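PDB 5AJ8: tubulin binding cofactor C from Leishmania major, which probably acts as a chaperone in the folding and assembly of tubulin dimers, the chain here being its C-terminal domain. Local coordinates for residues A[63-68]-A[73-78]; A[81-86]-A[91-96]; A[95-100]-A[134-139]. The protein carries 1 engineered substitution. All blocks are in the same frame, centred on the assembly; numbering follows the deposited sequence.

Contacts 1 and 2 join the two sheets of a parallel beta-helix in successive coils, with centres about 4 Å apart, and contact 3 leads from this core to the loops beside it. Strands 73-79 and 91-95 are neighbours in one sheet, where probable hydrogen bonds run from Met75 N to Arg92 O (2.7 Å) and from Gly94 N to Met75 O (2.8 Å). Contact 3 starts where contact 2 ends, sharing Pro95 and Tyr96, and ties the chain leaving strand 91-95 to the loop before strand 140-141. Its centre lies about 8 Å from that of contact 2 and about 9 Å from that of contact 1.

Contact 1 of 3, residues A[63-68]-A[73-78]; sequences HQLRLK and LDMYVW. Engineered in segment 73-78: Met75 (natural residue Leu).
Leu65 and Leu67 meet Leu73, Met75 and Val77 inside a parallel beta-helix, the fold of this TBCC-family domain, where the chain leaves one sheet and returns in the other. Strands 64-68 and 73-78 approach to 9.1 Å between axes, and their N-to-C directions differ by 155°. The two segments meet through apolar side chains alone, with no hydrogen bond between them.

The apolar contacts converge on two methyl groups. Leu65 CD2 meets Val77 tip to tip, 3.6 Å from CG2 and 3.9 Å from CG1, and so touches both branches of the valine. Leu67 CD2 is shared between two partners, lying 3.7 Å from Leu73 CD1, where the side chains cross obliquely, and 3.7 Å from the selenium atom SE of Met75, which it faces end on. Met75 is an engineered residue, present as selenomethionine. Its chain bends twice, at chi2 (-55°) and chi3 (-58°), which turns the terminal methyl toward the leucines. Met91 and Phe93 of the following coil and Val58 and Val60 of the preceding one continue this core.

Polar interactions belong to residues turned outward. Asp74 forms a salt bridge with Arg92, linking its strand to the next one in the same sheet. Within the core, the methyl CE of the engineered Met75 stops 4.0 Å from Leu65 CD2 and 4.1 Å from Leu67 CD2.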
loop_
_atom_site.group_PDB
_atom_site.type_symbol
_atom_site.label_atom_id
_atom_site.label_comp_id
_atom_site.label_asym_id
_atom_site.label_seq_id
_atom_site.Cartn_x
_atom_site.Cartn_y
_atom_site.Cartn_z
ATOM N N HIS A 63 2.595 -8.375 -3.749
ATOM C CA HIS A 63 2.922 -9.739 -3.305
ATOM C C HIS A 63 3.590 -9.783 -1.928
ATOM O O HIS A 63 3.268 -10.653 -1.067
ATOM C CB HIS A 63 3.865 -10.388 -4.305
ATOM C CG HIS A 63 3.254 -10.642 -5.621
ATOM N ND1 HIS A 63 3.878 -11.398 -6.592
ATOM C CD2 HIS A 63 2.079 -10.235 -6.151
ATOM C CE1 HIS A 63 3.116 -11.428 -7.671
ATOM N NE2 HIS A 63 2.020 -10.732 -7.426
ATOM N N GLN A 64 4.533 -8.851 -1.722
ATOM C CA GLN A 64 5.176 -8.632 -0.427
ATOM C C GLN A 64 5.208 -7.146 -0.101
ATOM O O GLN A 64 5.346 -6.331 -1.005
ATOM C CB GLN A 64 6.588 -9.185 -0.422
ATOM C CG GLN A 64 6.683 -10.674 -0.698
ATOM C CD GLN A 64 6.891 -10.998 -2.159
ATOM O OE1 GLN A 64 7.232 -10.140 -2.952
ATOM N NE2 GLN A 64 6.633 -12.233 -2.526
ATOM N N LEU A 65 5.057 -6.811 1.179
ATOM C CA LEU A 65 5.079 -5.440 1.646
ATOM C C LEU A 65 6.051 -5.327 2.813
ATOM O O LEU A 65 5.945 -6.068 3.779
ATOM C CB LEU A 65 3.695 -4.962 2.083
ATOM C CG LEU A 65 3.574 -3.527 2.620
ATOM C CD1 LEU A 65 4.088 -2.502 1.635
ATOM C CD2 LEU A 65 2.135 -3.185 2.993
ATOM N N ARG A 66 7.024 -4.436 2.694
ATOM C CA ARG A 66 7.940 -4.180 3.802
ATOM C C ARG A 66 8.096 -2.686 4.072
ATOM O O ARG A 66 8.287 -1.889 3.160
ATOM C CB ARG A 66 9.297 -4.834 3.556
ATOM C CG ARG A 66 10.274 -4.609 4.709
ATOM C CD ARG A 66 11.242 -5.767 4.884
ATOM N NE ARG A 66 12.152 -5.598 6.029
ATOM C CZ ARG A 66 12.927 -6.571 6.512
ATOM N NH1 ARG A 66 12.896 -7.800 5.987
ATOM N NH2 ARG A 66 13.751 -6.328 7.509
ATOM N N LEU A 67 8.033 -2.322 5.335
ATOM C CA LEU A 67 8.202 -0.926 5.745
ATOM C C LEU A 67 9.326 -0.787 6.782
ATOM O O LEU A 67 9.418 -1.573 7.722
ATOM C CB LEU A 67 6.902 -0.357 6.295
ATOM C CG LEU A 67 5.752 -0.257 5.285
ATOM C CD1 LEU A 67 4.751 -1.360 5.534
ATOM C CD2 LEU A 67 5.060 1.081 5.401
ATOM N N LYS A 68 10.167 0.223 6.602
ATOM C CA LYS A 68 11.292 0.453 7.499
ATOM C C LYS A 68 11.383 1.937 7.845
ATOM O O LYS A 68 11.372 2.778 6.969
ATOM C CB LYS A 68 12.609 -0.001 6.876
ATOM C CG LYS A 68 13.805 0.261 7.770
ATOM C CD LYS A 68 15.068 -0.422 7.284
ATOM C CE LYS A 68 16.189 -0.223 8.290
ATOM N NZ LYS A 68 17.468 -0.772 7.763
ATOM N N LEU A 73 1.785 6.149 9.385
ATOM C CA LEU A 73 1.292 5.745 8.057
ATOM C C LEU A 73 -0.028 5.013 8.236
ATOM O O LEU A 73 -0.140 4.138 9.096
ATOM C CB LEU A 73 2.276 4.813 7.357
ATOM C CG LEU A 73 3.652 5.299 6.884
ATOM C CD1 LEU A 73 4.168 4.617 5.644
ATOM C CD2 LEU A 73 3.689 6.798 6.703
ATOM N N ASP A 74 -1.050 5.420 7.478
ATOM C CA ASP A 74 -2.275 4.623 7.385
ATOM C C ASP A 74 -2.124 3.795 6.119
ATOM O O ASP A 74 -2.028 4.355 5.015
ATOM C CB ASP A 74 -3.540 5.477 7.355
ATOM C CG ASP A 74 -3.866 6.126 8.708
ATOM O OD1 ASP A 74 -3.281 5.739 9.743
ATOM O OD2 ASP A 74 -4.696 7.078 8.713
HETATM N N MSE A 75 -2.041 2.475 6.277
HETATM C CA MSE A 75 -1.725 1.548 5.167
HETATM C C MSE A 75 -2.965 0.781 4.766
HETATM O O MSE A 75 -3.458 -0.048 5.544
HETATM C CB MSE A 75 -0.650 0.538 5.628
HETATM C CG MSE A 75 0.715 1.068 6.046
HETATM SE SE MSE A 75 1.553 2.155 4.655
HETATM C CE MSE A 75 1.515 0.726 3.292
ATOM N N TYR A 76 -3.474 1.013 3.550
ATOM C CA TYR A 76 -4.626 0.295 3.006
ATOM C C TYR A 76 -4.138 -0.745 2.001
ATOM O O TYR A 76 -3.745 -0.422 0.871
ATOM C CB TYR A 76 -5.622 1.272 2.368
ATOM C CG TYR A 76 -6.203 2.267 3.370
ATOM C CD1 TYR A 76 -5.555 3.465 3.662
ATOM C CD2 TYR A 76 -7.370 1.986 4.036
ATOM C CE1 TYR A 76 -6.092 4.376 4.584
ATOM C CE2 TYR A 76 -7.912 2.866 4.949
ATOM C CZ TYR A 76 -7.271 4.058 5.223
ATOM O OH TYR A 76 -7.836 4.906 6.159
ATOM N N VAL A 77 -4.166 -1.999 2.423
ATOM C CA VAL A 77 -3.302 -3.011 1.893
ATOM C C VAL A 77 -4.060 -4.271 1.421
ATOM O O VAL A 77 -4.934 -4.789 2.127
ATOM C CB VAL A 77 -2.274 -3.407 2.996
ATOM C CG1 VAL A 77 -1.462 -4.624 2.597
ATOM C CG2 VAL A 77 -1.363 -2.237 3.301
ATOM N N TRP A 78 -3.686 -4.765 0.241
ATOM C CA TRP A 78 -4.040 -6.121 -0.200
ATOM C C TRP A 78 -2.719 -6.804 -0.537
ATOM O O TRP A 78 -2.088 -6.499 -1.549
ATOM C CB TRP A 78 -4.981 -6.100 -1.409
ATOM C CG TRP A 78 -5.685 -7.445 -1.721
ATOM C CD1 TRP A 78 -5.141 -8.704 -1.699
ATOM C CD2 TRP A 78 -7.053 -7.613 -2.114
ATOM N NE1 TRP A 78 -6.097 -9.637 -2.033
ATOM C CE2 TRP A 78 -7.275 -8.991 -2.299
ATOM C CE3 TRP A 78 -8.118 -6.727 -2.286
ATOM C CZ2 TRP A 78 -8.527 -9.504 -2.671
ATOM C CZ3 TRP A 78 -9.354 -7.226 -2.648
ATOM C CH2 TRP A 78 -9.556 -8.603 -2.828
#

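Contact 2 of 3, residues A[81-86]-A[91-96]; sequences STPIIE and MRFGPY
Phe93 points its ring across the core of the parallel beta-helix at Pro83 and Ile85, and Met91 joins it against Ile85. Segments 81-86 and 91-96 thus repeat, one coil further on, the principle of two sheets joined by inward-facing hydrophobic residues. No hydrogen bond passes between them.

The outer side of the same segments consists of partly exposed residues that take no part across the coil. Ile84 directs its CB away from segment 91-96 and packs on Phe142, while backbone hydrogen bonds of Ile84 with Leu65 and Leu67 join strand 84-86 to strand 64-68 in the same sheet. Ser81, in the loop before the strand, makes a hydrogen bond between its OG and His63 O.

The packed side, by contrast, consists of four buried residues. Pro83 CB comes obliquely to the phenyl ring, 4.2 Å from Phe93 CE2. Met91, a selenomethionine, also touches Leu73 and Met75 of the preceding coil, and Trp153 of strand 153-155 packs on Ile85, Met91 and Phe93 alike, so the filling continues past this pair of segments. Ile85 divides its branches between two partners. Its CG2 sits at the ring edge, near the ring plane and 4.4 Å from Phe93 CZ. The other branch has an extended end, with CD1 anti to CA (chi2 172°), and this carries Ile85 CD1 to 4.5 Å from Met91 CG.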
loop_
_atom_site.group_PDB
_atom_site.type_symbol
_atom_site.label_atom_id
_atom_site.label_comp_id
_atom_site.label_asym_id
_atom_site.label_seq_id
_atom_site.Cartn_x
_atom_site.Cartn_y
_atom_site.Cartn_z
ATOM N N SER A 81 1.141 -11.776 1.147
ATOM C CA SER A 81 1.782 -12.284 2.359
ATOM C C SER A 81 1.610 -11.301 3.533
ATOM O O SER A 81 1.099 -10.202 3.360
ATOM C CB SER A 81 3.262 -12.624 2.090
ATOM O OG SER A 81 3.983 -11.534 1.504
ATOM N N THR A 82 2.020 -11.701 4.723
ATOM C CA THR A 82 1.975 -10.804 5.872
ATOM C C THR A 82 2.960 -9.600 5.736
ATOM O O THR A 82 4.134 -9.786 5.540
ATOM C CB THR A 82 2.240 -11.616 7.154
ATOM O OG1 THR A 82 1.166 -12.543 7.323
ATOM C CG2 THR A 82 2.314 -10.714 8.364
ATOM N N PRO A 83 2.458 -8.365 5.792
ATOM C CA PRO A 83 3.360 -7.205 5.797
ATOM C C PRO A 83 4.367 -7.263 6.933
ATOM O O PRO A 83 4.033 -7.743 8.031
ATOM C CB PRO A 83 2.399 -6.022 5.973
ATOM C CG PRO A 83 1.102 -6.503 5.391
ATOM C CD PRO A 83 1.043 -7.960 5.739
ATOM N N ILE A 84 5.600 -6.843 6.658
ATOM C CA ILE A 84 6.675 -6.796 7.655
ATOM C C ILE A 84 6.975 -5.330 7.969
ATOM O O ILE A 84 7.160 -4.526 7.052
ATOM C CB ILE A 84 7.967 -7.487 7.140
ATOM C CG1 ILE A 84 7.716 -8.979 6.878
ATOM C CG2 ILE A 84 9.091 -7.345 8.149
ATOM C CD1 ILE A 84 8.875 -9.733 6.249
ATOM N N ILE A 85 7.065 -4.988 9.249
ATOM C CA ILE A 85 7.563 -3.670 9.631
ATOM C C ILE A 85 8.821 -3.773 10.476
ATOM O O ILE A 85 9.094 -4.807 11.092
ATOM C CB ILE A 85 6.505 -2.824 10.358
ATOM C CG1 ILE A 85 6.032 -3.478 11.655
ATOM C CG2 ILE A 85 5.323 -2.577 9.446
ATOM C CD1 ILE A 85 5.134 -2.579 12.487
ATOM N N GLU A 86 9.589 -2.691 10.468
ATOM C CA GLU A 86 10.865 -2.614 11.151
ATOM C C GLU A 86 11.171 -1.162 11.508
ATOM O O GLU A 86 11.209 -0.306 10.624
ATOM C CB GLU A 86 11.980 -3.144 10.254
ATOM C CG GLU A 86 13.328 -3.195 10.938
ATOM C CD GLU A 86 14.477 -3.587 10.023
ATOM O OE1 GLU A 86 14.255 -3.818 8.805
ATOM O OE2 GLU A 86 15.618 -3.671 10.546
HETATM N N MSE A 91 1.498 2.848 13.198
HETATM C CA MSE A 91 1.086 2.278 11.915
HETATM C C MSE A 91 -0.326 1.788 12.093
HETATM O O MSE A 91 -0.652 1.145 13.105
HETATM C CB MSE A 91 1.988 1.146 11.471
HETATM C CG MSE A 91 3.492 1.444 11.485
HETATM SE SE MSE A 91 3.944 2.905 10.281
HETATM C CE MSE A 91 3.797 1.873 8.621
ATOM N N ARG A 92 -1.197 2.109 11.141
ATOM C CA ARG A 92 -2.564 1.599 11.176
ATOM C C ARG A 92 -2.907 0.956 9.828
ATOM O O ARG A 92 -2.643 1.547 8.765
ATOM C CB ARG A 92 -3.553 2.730 11.472
ATOM C CG ARG A 92 -3.193 3.521 12.726
ATOM C CD ARG A 92 -4.341 4.407 13.190
ATOM N NE ARG A 92 -4.722 5.352 12.146
ATOM C CZ ARG A 92 -5.754 6.176 12.225
ATOM N NH1 ARG A 92 -6.537 6.161 13.287
ATOM N NH2 ARG A 92 -6.008 7.040 11.238
ATOM N N PHE A 93 -3.507 -0.217 9.881
ATOM C CA PHE A 93 -3.783 -1.027 8.684
ATOM C C PHE A 93 -5.247 -1.221 8.376
ATOM O O PHE A 93 -6.057 -1.527 9.237
ATOM C CB PHE A 93 -3.111 -2.395 8.790
ATOM C CG PHE A 93 -1.622 -2.335 8.643
ATOM C CD1 PHE A 93 -0.836 -1.940 9.690
ATOM C CD2 PHE A 93 -1.024 -2.667 7.438
ATOM C CE1 PHE A 93 0.534 -1.880 9.556
ATOM C CE2 PHE A 93 0.338 -2.590 7.276
ATOM C CZ PHE A 93 1.125 -2.192 8.338
ATOM N N GLY A 94 -5.554 -1.059 7.104
ATOM C CA GLY A 94 -6.888 -1.224 6.572
ATOM C C GLY A 94 -6.812 -1.954 5.240
ATOM O O GLY A 94 -5.715 -2.296 4.761
ATOM N N PRO A 95 -7.978 -2.220 4.646
ATOM C CA PRO A 95 -8.082 -2.887 3.357
ATOM C C PRO A 95 -8.008 -1.946 2.140
ATOM O O PRO A 95 -8.494 -0.793 2.173
ATOM C CB PRO A 95 -9.466 -3.510 3.437
ATOM C CG PRO A 95 -10.269 -2.469 4.164
ATOM C CD PRO A 95 -9.312 -1.954 5.229
ATOM N N TYR A 96 -7.440 -2.482 1.067
ATOM C CA TYR A 96 -7.238 -1.778 -0.216
ATOM C C TYR A 96 -8.564 -1.326 -0.853
ATOM O O TYR A 96 -8.618 -0.331 -1.597
ATOM C CB TYR A 96 -6.497 -2.737 -1.149
ATOM C CG TYR A 96 -5.997 -2.224 -2.475
ATOM C CD1 TYR A 96 -5.083 -1.175 -2.547
ATOM C CD2 TYR A 96 -6.394 -2.828 -3.657
ATOM C CE1 TYR A 96 -4.579 -0.743 -3.751
ATOM C CE2 TYR A 96 -5.899 -2.404 -4.871
ATOM C CZ TYR A 96 -4.992 -1.360 -4.915
ATOM O OH TYR A 96 -4.491 -0.945 -6.120
#

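Contact 3 of 3, residues A[95-100]-A[134-139]; sequences PYRCWV and QNYVKV
Tyr136 lies flat against Pro95 where two short 3-10 segments, 96-98 and 135-137, meet beside the parallel beta-helix. It is the central side chain of the contact between the end of strand 91-95 and the approach to strand 140-141. At its base, Tyr136 CB rests 3.6 Å from Val77 O. A chi1 of 74° tucks CG between the backbone N and carbonyl carbon and lays the ring over the proline. CD2 then passes 3.8 Å from Pro95 N, and CE1 comes 3.6 Å from Pro95 CB. That carbon makes a CH-pi contact over the ring face, 4.1 Å from the Tyr136 centroid, while Val137 CG1 covers the rim of the opposite face. At the tip, Tyr136 OH accepts a 3.2 Å hydrogen bond from Gln134 NE2, and Arg97 NH2 stands near it. The guanidinium is turned 74° from the tyrosine ring, with Pro95 CB over one of its faces. Arg97 NH1 makes a salt bridge with Glu133. Two bonds, one at each end of the Gln134 amide, together fix its rotation: besides the one from NE2, OE1 accepts an almost straight hydrogen bond (172°) from Arg97 NH1, in the guanidinium plane, at 3.2 Å.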
loop_
_atom_site.group_PDB
_atom_site.type_symbol
_atom_site.label_atom_id
_atom_site.label_comp_id
_atom_site.label_asym_id
_atom_site.label_seq_id
_atom_site.Cartn_x
_atom_site.Cartn_y
_atom_site.Cartn_z
ATOM N N PRO A 95 -7.978 -2.220 4.646
ATOM C CA PRO A 95 -8.082 -2.887 3.357
ATOM C C PRO A 95 -8.008 -1.946 2.140
ATOM O O PRO A 95 -8.494 -0.793 2.173
ATOM C CB PRO A 95 -9.466 -3.510 3.437
ATOM C CG PRO A 95 -10.269 -2.469 4.164
ATOM C CD PRO A 95 -9.312 -1.954 5.229
ATOM N N TYR A 96 -7.440 -2.482 1.067
ATOM C CA TYR A 96 -7.238 -1.778 -0.216
ATOM C C TYR A 96 -8.564 -1.326 -0.853
ATOM O O TYR A 96 -8.618 -0.331 -1.597
ATOM C CB TYR A 96 -6.497 -2.737 -1.149
ATOM C CG TYR A 96 -5.997 -2.224 -2.475
ATOM C CD1 TYR A 96 -5.083 -1.175 -2.547
ATOM C CD2 TYR A 96 -6.394 -2.828 -3.657
ATOM C CE1 TYR A 96 -4.579 -0.743 -3.751
ATOM C CE2 TYR A 96 -5.899 -2.404 -4.871
ATOM C CZ TYR A 96 -4.992 -1.360 -4.915
ATOM O OH TYR A 96 -4.491 -0.945 -6.120
ATOM N N ARG A 97 -9.623 -2.060 -0.559
ATOM C CA ARG A 97 -10.942 -1.729 -1.055
ATOM C C ARG A 97 -11.416 -0.302 -0.635
ATOM O O ARG A 97 -12.315 0.241 -1.256
ATOM C CB ARG A 97 -11.964 -2.804 -0.643
ATOM C CG ARG A 97 -12.204 -2.902 0.846
ATOM C CD ARG A 97 -13.201 -3.999 1.200
ATOM N NE ARG A 97 -13.297 -4.142 2.652
ATOM C CZ ARG A 97 -12.732 -5.108 3.387
ATOM N NH1 ARG A 97 -12.027 -6.093 2.826
ATOM N NH2 ARG A 97 -12.895 -5.107 4.717
ATOM N N CYS A 98 -10.798 0.291 0.400
ATOM C CA CYS A 98 -11.069 1.696 0.741
ATOM C C CYS A 98 -10.695 2.661 -0.379
ATOM O O CYS A 98 -11.162 3.795 -0.381
ATOM C CB CYS A 98 -10.335 2.111 2.034
ATOM S SG CYS A 98 -10.944 1.181 3.458
ATOM N N TRP A 99 -9.821 2.260 -1.306
ATOM C CA TRP A 99 -9.597 3.097 -2.479
ATOM C C TRP A 99 -10.703 2.849 -3.503
ATOM O O TRP A 99 -10.509 2.120 -4.476
ATOM C CB TRP A 99 -8.200 2.901 -3.085
ATOM C CG TRP A 99 -7.934 3.833 -4.242
ATOM C CD1 TRP A 99 -8.562 5.026 -4.507
ATOM C CD2 TRP A 99 -6.956 3.671 -5.256
ATOM N NE1 TRP A 99 -8.033 5.605 -5.622
ATOM C CE2 TRP A 99 -7.037 4.796 -6.099
ATOM C CE3 TRP A 99 -6.009 2.680 -5.543
ATOM C CZ2 TRP A 99 -6.215 4.948 -7.211
ATOM C CZ3 TRP A 99 -5.179 2.854 -6.640
ATOM C CH2 TRP A 99 -5.287 3.963 -7.450
ATOM N N VAL A 100 -11.864 3.447 -3.235
ATOM C CA VAL A 100 -13.035 3.341 -4.088
ATOM C C VAL A 100 -12.717 3.865 -5.481
ATOM O O VAL A 100 -13.188 3.319 -6.474
ATOM C CB VAL A 100 -14.256 4.095 -3.502
ATOM C CG1 VAL A 100 -15.459 3.978 -4.437
ATOM C CG2 VAL A 100 -14.640 3.541 -2.123
ATOM N N GLN A 134 -7.611 -10.447 3.512
ATOM C CA GLN A 134 -7.560 -10.152 4.944
ATOM C C GLN A 134 -6.163 -10.252 5.574
ATOM O O GLN A 134 -6.042 -10.188 6.783
ATOM C CB GLN A 134 -8.607 -11.010 5.704
ATOM C CG GLN A 134 -10.068 -10.711 5.260
ATOM C CD GLN A 134 -10.478 -9.225 5.424
ATOM O OE1 GLN A 134 -10.883 -8.537 4.465
ATOM N NE2 GLN A 134 -10.347 -8.724 6.648
ATOM N N ASN A 135 -5.109 -10.356 4.767
ATOM C CA ASN A 135 -3.744 -10.336 5.304
ATOM C C ASN A 135 -3.360 -9.022 5.980
ATOM O O ASN A 135 -2.454 -8.997 6.803
ATOM C CB ASN A 135 -2.715 -10.680 4.223
ATOM C CG ASN A 135 -2.714 -12.164 3.863
ATOM O OD1 ASN A 135 -3.225 -12.996 4.616
ATOM N ND2 ASN A 135 -2.138 -12.497 2.724
ATOM N N TYR A 136 -4.068 -7.945 5.682
ATOM C CA TYR A 136 -3.770 -6.664 6.331
ATOM C C TYR A 136 -4.007 -6.644 7.856
ATOM O O TYR A 136 -3.505 -5.758 8.525
ATOM C CB TYR A 136 -4.547 -5.519 5.666
ATOM C CG TYR A 136 -5.994 -5.510 5.993
ATOM C CD1 TYR A 136 -6.893 -6.219 5.217
ATOM C CD2 TYR A 136 -6.486 -4.797 7.071
ATOM C CE1 TYR A 136 -8.228 -6.232 5.511
ATOM C CE2 TYR A 136 -7.841 -4.813 7.364
ATOM C CZ TYR A 136 -8.693 -5.532 6.566
ATOM O OH TYR A 136 -10.029 -5.566 6.839
ATOM N N VAL A 137 -4.806 -7.564 8.402
ATOM C CA VAL A 137 -5.061 -7.563 9.847
ATOM C C VAL A 137 -3.912 -8.220 10.616
ATOM O O VAL A 137 -3.870 -8.128 11.806
ATOM C CB VAL A 137 -6.413 -8.209 10.269
ATOM C CG1 VAL A 137 -7.576 -7.584 9.505
ATOM C CG2 VAL A 137 -6.394 -9.728 10.100
ATOM N N LYS A 138 -2.987 -8.877 9.923
ATOM C CA LYS A 138 -1.846 -9.483 10.583
ATOM C C LYS A 138 -0.566 -8.823 10.056
ATOM O O LYS A 138 -0.363 -8.720 8.863
ATOM C CB LYS A 138 -1.833 -11.000 10.435
ATOM C CG LYS A 138 -0.585 -11.649 11.031
ATOM C CD LYS A 138 -0.813 -13.106 11.403
ATOM C CE LYS A 138 0.115 -13.578 12.517
ATOM N NZ LYS A 138 1.299 -14.353 12.039
ATOM N N VAL A 139 0.245 -8.304 10.966
ATOM C CA VAL A 139 1.457 -7.569 10.604
ATOM C C VAL A 139 2.600 -8.179 11.384
ATOM O O VAL A 139 2.422 -8.596 12.527
ATOM C CB VAL A 139 1.304 -6.057 10.899
ATOM C CG1 VAL A 139 2.626 -5.319 10.746
ATOM C CG2 VAL A 139 0.231 -5.455 9.993
#